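Local coordinates for response regulator (Caulobacter vibrioides, PDB 3T0Y), which probably controls the general stress response through a sigma-factor-like domain that binds an anti-sigma factor once its receiver domain is phosphorylated, at residues Ile28-Ala32 and Asp43-Arg47. Sequence-based numbering, arbitrary orientation.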
ATOM      1  N   ILE C  28     -11.552   7.345  -7.091  1.00 24.38           N
ATOM      2  CA  ILE C  28     -10.867   6.079  -7.151  1.00 22.96           C
ATOM      3  C   ILE C  28      -9.773   6.047  -6.082  1.00 26.14           C
ATOM      4  O   ILE C  28      -9.476   4.992  -5.527  1.00 24.48           O
ATOM      5  CB  ILE C  28     -10.331   5.770  -8.583  1.00 23.87           C
ATOM      6  CG1 ILE C  28     -10.016   4.284  -8.742  1.00 22.81           C
ATOM      7  CG2 ILE C  28      -9.113   6.602  -8.921  1.00 24.90           C
ATOM      8  CD1 ILE C  28     -11.164   3.390  -8.352  1.00 21.56           C
ATOM      9  N   ARG C  29      -9.196   7.196  -5.735  1.00 23.12           N
ATOM     10  CA  ARG C  29      -8.158   7.158  -4.704  1.00 21.39           C
ATOM     11  C   ARG C  29      -8.777   6.845  -3.371  1.00 23.54           C
ATOM     12  O   ARG C  29      -8.177   6.137  -2.551  1.00 20.63           O
ATOM     13  CB  ARG C  29      -7.394   8.472  -4.578  1.00 24.22           C
ATOM     14  CG  ARG C  29      -6.604   8.882  -5.783  1.00 25.32           C
ATOM     15  CD  ARG C  29      -5.837  10.174  -5.468  1.00 31.79           C
ATOM     16  NE  ARG C  29      -4.664   9.938  -4.625  1.00 30.55           N
ATOM     17  CZ  ARG C  29      -4.221  10.775  -3.691  1.00 36.54           C
ATOM     18  NH1 ARG C  29      -4.870  11.910  -3.451  1.00 32.98           N
ATOM     19  NH2 ARG C  29      -3.133  10.471  -2.984  1.00 35.00           N
ATOM     20  N   ARG C  30      -9.963   7.403  -3.133  1.00 23.61           N
ATOM     21  CA  ARG C  30     -10.655   7.140  -1.885  1.00 25.19           C
ATOM     22  C   ARG C  30     -10.941   5.648  -1.798  1.00 24.54           C
ATOM     23  O   ARG C  30     -10.698   5.029  -0.775  1.00 22.38           O
ATOM     24  CB  ARG C  30     -11.966   7.926  -1.777  1.00 25.09           C
ATOM     25  CG  ARG C  30     -12.751   7.597  -0.503  1.00 27.98           C
ATOM     26  CD  ARG C  30     -14.128   8.225  -0.495  1.00 29.17           C
ATOM     27  NE  ARG C  30     -14.839   7.896  -1.718  1.00 22.65           N
ATOM     28  CZ  ARG C  30     -15.956   8.476  -2.123  1.00 30.44           C
ATOM     29  NH1 ARG C  30     -16.511   9.441  -1.399  1.00 35.76           N
ATOM     30  NH2 ARG C  30     -16.494   8.110  -3.274  1.00 22.42           N
ATOM     31  N   TYR C  31     -11.458   5.075  -2.881  1.00 22.87           N
ATOM     32  CA  TYR C  31     -11.827   3.666  -2.864  1.00 23.01           C
ATOM     33  C   TYR C  31     -10.577   2.807  -2.660  1.00 20.90           C
ATOM     34  O   TYR C  31     -10.564   1.895  -1.833  1.00 20.25           O
ATOM     35  CB  TYR C  31     -12.529   3.292  -4.160  1.00 15.98           C
ATOM     36  CG  TYR C  31     -12.788   1.820  -4.301  1.00 17.05           C
ATOM     37  CD1 TYR C  31     -13.703   1.182  -3.471  1.00 19.39           C
ATOM     38  CD2 TYR C  31     -12.120   1.060  -5.260  1.00 15.21           C
ATOM     39  CE1 TYR C  31     -13.944  -0.169  -3.578  1.00 15.69           C
ATOM     40  CE2 TYR C  31     -12.360  -0.294  -5.383  1.00 17.05           C
ATOM     41  CZ  TYR C  31     -13.287  -0.904  -4.528  1.00 17.59           C
ATOM     42  OH  TYR C  31     -13.568  -2.246  -4.633  1.00 14.94           O
ATOM     43  N   ALA C  32      -9.529   3.127  -3.416  1.00 16.44           N
ATOM     44  CA  ALA C  32      -8.283   2.382  -3.400  1.00 18.60           C
ATOM     45  C   ALA C  32      -7.736   2.284  -1.995  1.00 18.15           C
ATOM     46  O   ALA C  32      -7.351   1.199  -1.538  1.00 20.60           O
ATOM     47  CB  ALA C  32      -7.257   3.069  -4.336  1.00 14.36           C
ATOM     48  N   ASP C  43      -2.704   4.210  -4.074  1.00 23.80           N
ATOM     49  CA  ASP C  43      -2.108   4.889  -5.212  1.00 25.30           C
ATOM     50  C   ASP C  43      -1.298   3.933  -6.071  1.00 23.48           C
ATOM     51  O   ASP C  43      -1.229   4.093  -7.276  1.00 26.22           O
ATOM     52  CB  ASP C  43      -1.238   6.060  -4.753  1.00 26.74           C
ATOM     53  CG  ASP C  43      -2.058   7.178  -4.140  1.00 29.96           C
ATOM     54  OD1 ASP C  43      -3.295   7.107  -4.241  1.00 30.21           O
ATOM     55  OD2 ASP C  43      -1.483   8.140  -3.583  1.00 38.12           O
ATOM     56  N   HIS C  44      -0.677   2.939  -5.464  1.00 26.27           N
ATOM     57  CA  HIS C  44       0.032   1.947  -6.265  1.00 28.89           C
ATOM     58  C   HIS C  44      -0.927   1.294  -7.267  1.00 26.68           C
ATOM     59  O   HIS C  44      -0.605   1.128  -8.449  1.00 24.61           O
ATOM     60  CB  HIS C  44       0.675   0.875  -5.379  1.00 21.93           C
ATOM     61  CG  HIS C  44       0.989  -0.393  -6.116  1.00 26.53           C
ATOM     62  ND1 HIS C  44       2.049  -0.503  -6.996  1.00 29.22           N
ATOM     63  CD2 HIS C  44       0.368  -1.598  -6.123  1.00 21.38           C
ATOM     64  CE1 HIS C  44       2.076  -1.725  -7.500  1.00 23.32           C
ATOM     65  NE2 HIS C  44       1.064  -2.409  -6.990  1.00 27.50           N
ATOM     66  N   TYR C  45      -2.121   0.941  -6.791  1.00 23.32           N
ATOM     67  CA  TYR C  45      -3.072   0.187  -7.602  1.00 22.37           C
ATOM     68  C   TYR C  45      -3.758   1.063  -8.651  1.00 22.47           C
ATOM     69  O   TYR C  45      -4.057   0.621  -9.762  1.00 22.27           O
ATOM     70  CB  TYR C  45      -4.104  -0.513  -6.706  1.00 22.80           C
ATOM     71  CG  TYR C  45      -3.609  -1.831  -6.171  1.00 23.67           C
ATOM     72  CD1 TYR C  45      -3.396  -2.908  -7.032  1.00 24.56           C
ATOM     73  CD2 TYR C  45      -3.326  -1.997  -4.819  1.00 25.08           C
ATOM     74  CE1 TYR C  45      -2.933  -4.123  -6.559  1.00 25.48           C
ATOM     75  CE2 TYR C  45      -2.862  -3.219  -4.326  1.00 24.98           C
ATOM     76  CZ  TYR C  45      -2.672  -4.276  -5.210  1.00 24.46           C
ATOM     77  OH  TYR C  45      -2.232  -5.489  -4.754  1.00 22.48           O
ATOM     78  N   VAL C  46      -4.014   2.304  -8.275  1.00 16.86           N
ATOM     79  CA  VAL C  46      -4.509   3.275  -9.216  1.00 25.50           C
ATOM     80  C   VAL C  46      -3.509   3.476 -10.370  1.00 25.34           C
ATOM     81  O   VAL C  46      -3.902   3.526 -11.542  1.00 17.65           O
ATOM     82  CB  VAL C  46      -4.792   4.633  -8.524  1.00 19.66           C
ATOM     83  CG1 VAL C  46      -5.303   5.624  -9.543  1.00 24.10           C
ATOM     84  CG2 VAL C  46      -5.794   4.448  -7.384  1.00 20.74           C
ATOM     85  N   ARG C  47      -2.223   3.625 -10.034  1.00 22.83           N
ATOM     86  CA  ARG C  47      -1.201   3.829 -11.056  1.00 26.40           C
ATOM     87  C   ARG C  47      -1.202   2.650 -12.016  1.00 28.32           C
ATOM     88  O   ARG C  47      -1.283   2.823 -13.222  1.00 30.09           O
ATOM     89  CB  ARG C  47       0.197   4.020 -10.442  1.00 24.43           C
ATOM     90  CG  ARG C  47       0.456   5.426  -9.889  1.00 29.19           C
ATOM     91  CD  ARG C  47       1.957   5.678  -9.613  1.00 36.88           C
ATOM     92  NE  ARG C  47       2.545   4.604  -8.820  1.00 35.70           N
ATOM     93  CZ  ARG C  47       2.558   4.572  -7.492  1.00 36.46           C
ATOM     94  NH1 ARG C  47       2.032   5.573  -6.795  1.00 33.66           N
ATOM     95  NH2 ARG C  47       3.097   3.537  -6.858  1.00 36.97           N
TER
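Arg-29 and Asp-43 form a side-on, two-pronged salt bridge between helix 25-36 and helix 39-54, one guanidinium nitrogen to each carboxylate oxygen. Arg-29 NH2 donates to the syn lone pair of Asp-43 OD2 at 2.9 Å, nearly straight (N-H...O 171°). The second prong is longer: Arg-29 NE lies 3.2 Å from Asp-43 OD1, which it approaches from the syn side but well out of the carboxylate plane. Both oxygens stay close to the guanidinium plane, yet the two flat groups are turned 33° from each other. A bend in the arginine chain at chi3 brings its NE/NH2 edge round to the acid. Gln-39 NE2 donates both to Asp-43 OD1 and to Arg-29 O, adding a second polar link between the helices.

Beside this bridge, Val-46 reaches helix 25-36 with both methyls. CG1, anti to the backbone N, touches Ile-28 CG2 at 4.0 Å, while CG2 packs on Ala-32 CB at 3.7 Å. The axes of the two short segments approach to 9.1 Å, with their N-to-C directions 127° apart. Helix 66-80 adds Tyr-71 against Ile-28 and Phe-74 against Ala-32, so that three helices meet here in the PhyR sigma2-like region. An apolar side chain of another protein's chain packs on Arg-29, with aromatic packing on Asp-43 and Val-46, so the seam borders a partner surface. Paired bonds to the two oxygens should limit rotation of the guanidinium, and the opposite charge probably favours an ionised Asp-43 despite its burial.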